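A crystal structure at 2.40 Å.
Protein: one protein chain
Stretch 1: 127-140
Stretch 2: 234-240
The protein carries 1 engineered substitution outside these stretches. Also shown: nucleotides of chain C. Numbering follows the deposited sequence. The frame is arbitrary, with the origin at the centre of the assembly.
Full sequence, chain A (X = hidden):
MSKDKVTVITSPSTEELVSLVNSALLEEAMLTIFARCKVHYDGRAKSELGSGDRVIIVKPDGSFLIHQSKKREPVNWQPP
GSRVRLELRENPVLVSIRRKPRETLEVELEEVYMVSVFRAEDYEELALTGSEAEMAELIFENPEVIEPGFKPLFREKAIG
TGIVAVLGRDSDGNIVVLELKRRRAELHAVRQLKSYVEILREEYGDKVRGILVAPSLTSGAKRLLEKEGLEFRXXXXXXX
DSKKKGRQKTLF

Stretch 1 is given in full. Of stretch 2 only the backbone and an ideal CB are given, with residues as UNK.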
# COMPACT_ATOMS: atom_id res chain seq x y z
N ALA A 127 -6.33 -17.60 -1.43
CA ALA A 127 -5.29 -18.42 -2.04
C ALA A 127 -4.80 -17.71 -3.30
O ALA A 127 -5.54 -17.59 -4.27
CB ALA A 127 -5.79 -19.79 -2.35
N LEU A 128 -3.56 -17.24 -3.26
CA LEU A 128 -2.99 -16.47 -4.37
C LEU A 128 -1.81 -17.21 -5.01
O LEU A 128 -1.06 -17.92 -4.34
CB LEU A 128 -2.55 -15.09 -3.88
CG LEU A 128 -1.93 -14.15 -4.91
CD1 LEU A 128 -2.37 -12.71 -4.67
CD2 LEU A 128 -0.41 -14.27 -4.91
N THR A 129 -1.65 -17.03 -6.32
CA THR A 129 -0.53 -17.59 -7.05
C THR A 129 0.04 -16.52 -7.98
O THR A 129 -0.60 -15.50 -8.23
CB THR A 129 -0.93 -18.83 -7.85
OG1 THR A 129 0.24 -19.40 -8.45
CG2 THR A 129 -1.93 -18.47 -8.95
N GLY A 130 1.23 -16.76 -8.51
CA GLY A 130 1.90 -15.76 -9.33
C GLY A 130 2.72 -14.80 -8.49
O GLY A 130 2.92 -13.65 -8.88
N SER A 131 3.18 -15.28 -7.33
CA SER A 131 3.96 -14.46 -6.41
C SER A 131 5.48 -14.67 -6.56
O SER A 131 5.92 -15.56 -7.29
CB SER A 131 3.56 -14.80 -4.98
OG SER A 131 4.12 -16.05 -4.62
N GLU A 132 6.26 -13.87 -5.83
CA GLU A 132 7.72 -14.00 -5.85
C GLU A 132 8.14 -15.29 -5.16
O GLU A 132 9.09 -15.95 -5.59
CB GLU A 132 8.45 -12.81 -5.20
CG GLU A 132 10.00 -12.97 -5.30
CD GLU A 132 10.83 -11.89 -4.57
OE1 GLU A 132 11.73 -12.27 -3.78
OE2 GLU A 132 10.63 -10.67 -4.81
N ALA A 133 7.44 -15.64 -4.09
CA ALA A 133 7.73 -16.89 -3.39
C ALA A 133 7.68 -18.08 -4.36
O ALA A 133 8.50 -18.99 -4.31
CB ALA A 133 6.77 -17.09 -2.26
N GLU A 134 6.72 -18.05 -5.28
CA GLU A 134 6.59 -19.14 -6.22
C GLU A 134 7.67 -19.14 -7.29
O GLU A 134 8.04 -20.20 -7.79
CB GLU A 134 5.21 -19.08 -6.86
CG GLU A 134 4.14 -19.47 -5.87
CD GLU A 134 2.78 -19.11 -6.37
OE1 GLU A 134 2.06 -20.02 -6.83
OE2 GLU A 134 2.45 -17.91 -6.32
N MET A 135 8.17 -17.96 -7.66
CA MET A 135 9.33 -17.90 -8.54
C MET A 135 10.49 -18.66 -7.88
O MET A 135 11.18 -19.47 -8.52
CB MET A 135 9.75 -16.46 -8.81
CG MET A 135 8.77 -15.62 -9.59
SD MET A 135 9.45 -13.99 -9.95
CE MET A 135 10.79 -14.40 -11.06
N ALA A 136 10.67 -18.38 -6.60
CA ALA A 136 11.72 -19.00 -5.81
C ALA A 136 11.57 -20.52 -5.83
O ALA A 136 12.51 -21.23 -6.23
CB ALA A 136 11.70 -18.44 -4.37
N GLU A 137 10.40 -21.01 -5.44
CA GLU A 137 10.08 -22.45 -5.46
C GLU A 137 10.32 -23.10 -6.82
O GLU A 137 10.82 -24.21 -6.91
CB GLU A 137 8.63 -22.69 -5.02
CG GLU A 137 8.42 -22.41 -3.52
CD GLU A 137 6.96 -22.38 -3.11
OE1 GLU A 137 6.11 -22.94 -3.84
OE2 GLU A 137 6.66 -21.79 -2.05
N LEU A 138 9.98 -22.39 -7.89
CA LEU A 138 10.25 -22.90 -9.22
C LEU A 138 11.75 -23.09 -9.38
O LEU A 138 12.20 -24.11 -9.88
CB LEU A 138 9.72 -21.93 -10.28
CG LEU A 138 10.02 -22.31 -11.72
CD1 LEU A 138 9.61 -23.74 -11.98
CD2 LEU A 138 9.28 -21.40 -12.65
N ILE A 139 12.51 -22.10 -8.95
CA ILE A 139 13.94 -22.10 -9.18
C ILE A 139 14.63 -23.21 -8.39
O ILE A 139 15.60 -23.79 -8.85
CB ILE A 139 14.53 -20.72 -8.86
CG1 ILE A 139 14.02 -19.71 -9.90
CG2 ILE A 139 16.04 -20.77 -8.90
CD1 ILE A 139 14.44 -18.28 -9.68
N PHE A 140 14.11 -23.55 -7.22
CA PHE A 140 14.66 -24.67 -6.48
C PHE A 140 14.27 -26.02 -7.13
O PHE A 140 15.10 -26.91 -7.26
CB PHE A 140 14.23 -24.61 -5.01
CG PHE A 140 15.12 -23.75 -4.17
CD1 PHE A 140 15.04 -22.37 -4.25
CD2 PHE A 140 16.06 -24.31 -3.32
CE1 PHE A 140 15.89 -21.56 -3.50
CE2 PHE A 140 16.90 -23.51 -2.57
CZ PHE A 140 16.82 -22.13 -2.66
N UNK A 234 15.22 -13.67 -17.99
CA UNK A 234 13.78 -13.49 -18.09
C UNK A 234 13.05 -14.66 -17.46
O UNK A 234 13.28 -15.81 -17.82
CB UNK A 234 13.36 -13.33 -19.55
N UNK A 235 12.20 -14.37 -16.48
CA UNK A 235 11.35 -15.40 -15.89
C UNK A 235 10.01 -14.80 -15.44
O UNK A 235 9.99 -13.77 -14.76
CB UNK A 235 12.06 -16.06 -14.71
N UNK A 236 8.91 -15.45 -15.79
CA UNK A 236 7.59 -15.01 -15.34
C UNK A 236 7.18 -15.76 -14.09
O UNK A 236 7.49 -16.94 -13.94
CB UNK A 236 6.55 -15.21 -16.44
N UNK A 237 6.51 -15.07 -13.15
CA UNK A 237 6.01 -15.80 -11.98
C UNK A 237 5.01 -16.87 -12.42
O UNK A 237 4.14 -16.59 -13.24
CB UNK A 237 5.36 -14.84 -10.98
N UNK A 238 5.18 -18.10 -11.93
CA UNK A 238 4.28 -19.18 -12.34
C UNK A 238 2.90 -19.09 -11.68
O UNK A 238 2.81 -18.80 -10.48
CB UNK A 238 4.92 -20.53 -12.01
N UNK A 239 1.84 -19.35 -12.44
CA UNK A 239 0.50 -19.46 -11.86
C UNK A 239 0.05 -20.92 -11.82
O UNK A 239 -0.06 -21.55 -12.87
CB UNK A 239 -0.50 -18.62 -12.66
N UNK A 240 -0.22 -21.45 -10.63
CA UNK A 240 -0.79 -22.80 -10.52
C UNK A 240 -2.14 -22.92 -11.26
O UNK A 240 -2.86 -21.92 -11.44
CB UNK A 240 -0.97 -23.17 -9.05
P DA C 7 5.84 -10.46 -3.93
OP1 DA C 7 5.29 -11.83 -3.81
OP2 DA C 7 6.60 -10.06 -5.14
O5' DA C 7 4.69 -9.38 -3.70
C5' DA C 7 3.96 -9.36 -2.48
C4' DA C 7 2.76 -8.44 -2.57
O4' DA C 7 3.06 -7.18 -1.92
C3' DA C 7 2.33 -8.09 -4.00
O3' DA C 7 0.91 -8.04 -4.09
C2' DA C 7 2.96 -6.71 -4.22
C1' DA C 7 2.89 -6.10 -2.82
N9 DA C 7 3.94 -5.13 -2.54
C8 DA C 7 5.21 -5.10 -3.06
N7 DA C 7 5.96 -4.13 -2.60
C5 DA C 7 5.13 -3.47 -1.70
C6 DA C 7 5.34 -2.35 -0.87
N6 DA C 7 6.50 -1.68 -0.83
N1 DA C 7 4.31 -1.95 -0.09
C2 DA C 7 3.16 -2.63 -0.14
N3 DA C 7 2.84 -3.71 -0.88
C4 DA C 7 3.89 -4.08 -1.64
P DC C 6 11.91 -7.29 -2.14
OP1 DC C 6 12.51 -8.01 -3.29
OP2 DC C 6 11.85 -5.81 -2.18
O5' DC C 6 10.43 -7.86 -1.98
C5' DC C 6 10.25 -9.26 -1.80
C4' DC C 6 8.80 -9.60 -1.54
O4' DC C 6 8.31 -8.83 -0.42
C3' DC C 6 7.85 -9.30 -2.69
O3' DC C 6 6.80 -10.25 -2.66
C2' DC C 6 7.36 -7.90 -2.36
C1' DC C 6 7.24 -8.00 -0.85
N1 DC C 6 7.35 -6.70 -0.11
C2 DC C 6 6.30 -6.29 0.72
O2 DC C 6 5.29 -7.00 0.81
N3 DC C 6 6.42 -5.13 1.40
C4 DC C 6 7.54 -4.39 1.28
N4 DC C 6 7.61 -3.24 1.97
C5 DC C 6 8.62 -4.79 0.44
C6 DC C 6 8.48 -5.95 -0.23

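Position 234 lies beyond the reach of stretch 1, with no atom of that stretch within 5.5 Å of its ideal CB. The backbone angles are extended, and nothing visible favours one side chain over another. The residue is Lys234, whose long chain makes no contact here.

At position 235 the CA-to-CB bond points toward stretch 1, and the ideal CB sits 4.2 Å from Met135 CE, with the side chain of Ile139 farther along the same helix. Only carbon and sulfur are on offer, so a branched or long aliphatic residue, such as leucine, isoleucine or methionine, would suit. The deposited residue is Leu235. Its CD2 lies 4.0 Å from Met135 CE and likewise 4.0 Å from Ile139 CD1, so a single methyl touches both helical side chains.

Position 236 points away from stretch 1 and has open space around its CB on that side; a polar or charged residue would be as acceptable as most others. It is Glu236, which takes no part in the contact.

Position 237 has phi/psi of -61/131, compatible with proline but open to many residues. Its CA-to-CB bond runs sideways, and the ideal CB is 3.4 Å from Gly130 O and 3.8 Å from Met135 CG. A compact apolar side chain, such as alanine, valine or proline, fits this close setting. Pro237 is found; its CB packs 3.9 Å from Met135 CG and 3.5 Å from Gly130 O, placing the ring where the loop enters the helix.

Position 238, at -76/139, again permits proline. Its CB points sideways, 4.5 Å from Leu138 CD2, beside the first turns of the helix, where a modest apolar group could lie along the surface. The carbonyl O of 238 is 3.2 Å from Gly130 N and receives a CA-H...O contact from Gly130 CA at 3.4 Å. Pro238 lays its ring against the helix: CG is 4.3 Å from Leu138 CD2 and 3.7 Å from Glu134 O, while CD is 4.1 Å from Met135 CG.

At position 239 the CB points sideways, 4.0 Å from Thr129 CG2, and no charge of stretch 1 lies close to it. A flexible chain with an aliphatic base could brush the strand end and continue outward. Lys239 does this: CG passes 4.2 Å from Gly130 CA, and the end leads away to a hydrogen bond made by NZ elsewhere in the structure.

Position 240 offers the clearest electrostatic cue. Its backbone N donates to Thr129 OG1 at 3.0 Å, and its ideal CB, pointing sideways, is 4.9 Å from Glu134 OE1. A carboxylate so near invites a basic side chain, lysine or arginine, though a neutral donor could also serve. Arg240 answers it with a salt bridge from NE to Glu134 OE1 at 2.8 Å, the carboxylate oxygen lying over one face of the guanidinium. That same OE1 accepts from Thr129 OG1 at 2.5 Å, so Thr129 links the backbone of Arg240 to the acid that binds its side chain.

Stretch 2 234-240: KLEPPKR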
# COMPACT_ATOMS: atom_id res chain seq x y z
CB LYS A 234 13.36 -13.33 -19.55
CG LYS A 234 11.84 -13.28 -19.80
CD LYS A 234 11.51 -12.59 -21.14
CE LYS A 234 12.19 -11.21 -21.23
NZ LYS A 234 11.90 -10.45 -22.49
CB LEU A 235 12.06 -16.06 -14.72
CG LEU A 235 11.44 -17.35 -14.20
CD1 LEU A 235 11.61 -18.44 -15.23
CD2 LEU A 235 12.08 -17.74 -12.89
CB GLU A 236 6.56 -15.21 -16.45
CG GLU A 236 6.97 -14.59 -17.77
CD GLU A 236 5.84 -13.83 -18.45
OE1 GLU A 236 5.34 -14.31 -19.49
OE2 GLU A 236 5.45 -12.76 -17.93
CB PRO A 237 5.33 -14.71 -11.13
CG PRO A 237 5.04 -13.60 -12.08
CD PRO A 237 6.13 -13.65 -13.13
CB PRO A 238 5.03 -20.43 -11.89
CG PRO A 238 5.75 -19.99 -10.66
CD PRO A 238 6.14 -18.54 -10.91
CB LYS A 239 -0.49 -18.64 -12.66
CG LYS A 239 -0.21 -17.13 -12.75
CD LYS A 239 -1.24 -16.47 -13.69
CE LYS A 239 -1.41 -14.98 -13.49
NZ LYS A 239 -2.54 -14.49 -14.36
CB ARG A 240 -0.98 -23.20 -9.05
CG ARG A 240 0.19 -22.87 -8.12
CD ARG A 240 -0.28 -22.67 -6.66
NE ARG A 240 0.80 -22.25 -5.76
CZ ARG A 240 0.62 -21.59 -4.61
NH1 ARG A 240 -0.60 -21.26 -4.21
NH2 ARG A 240 1.67 -21.25 -3.87
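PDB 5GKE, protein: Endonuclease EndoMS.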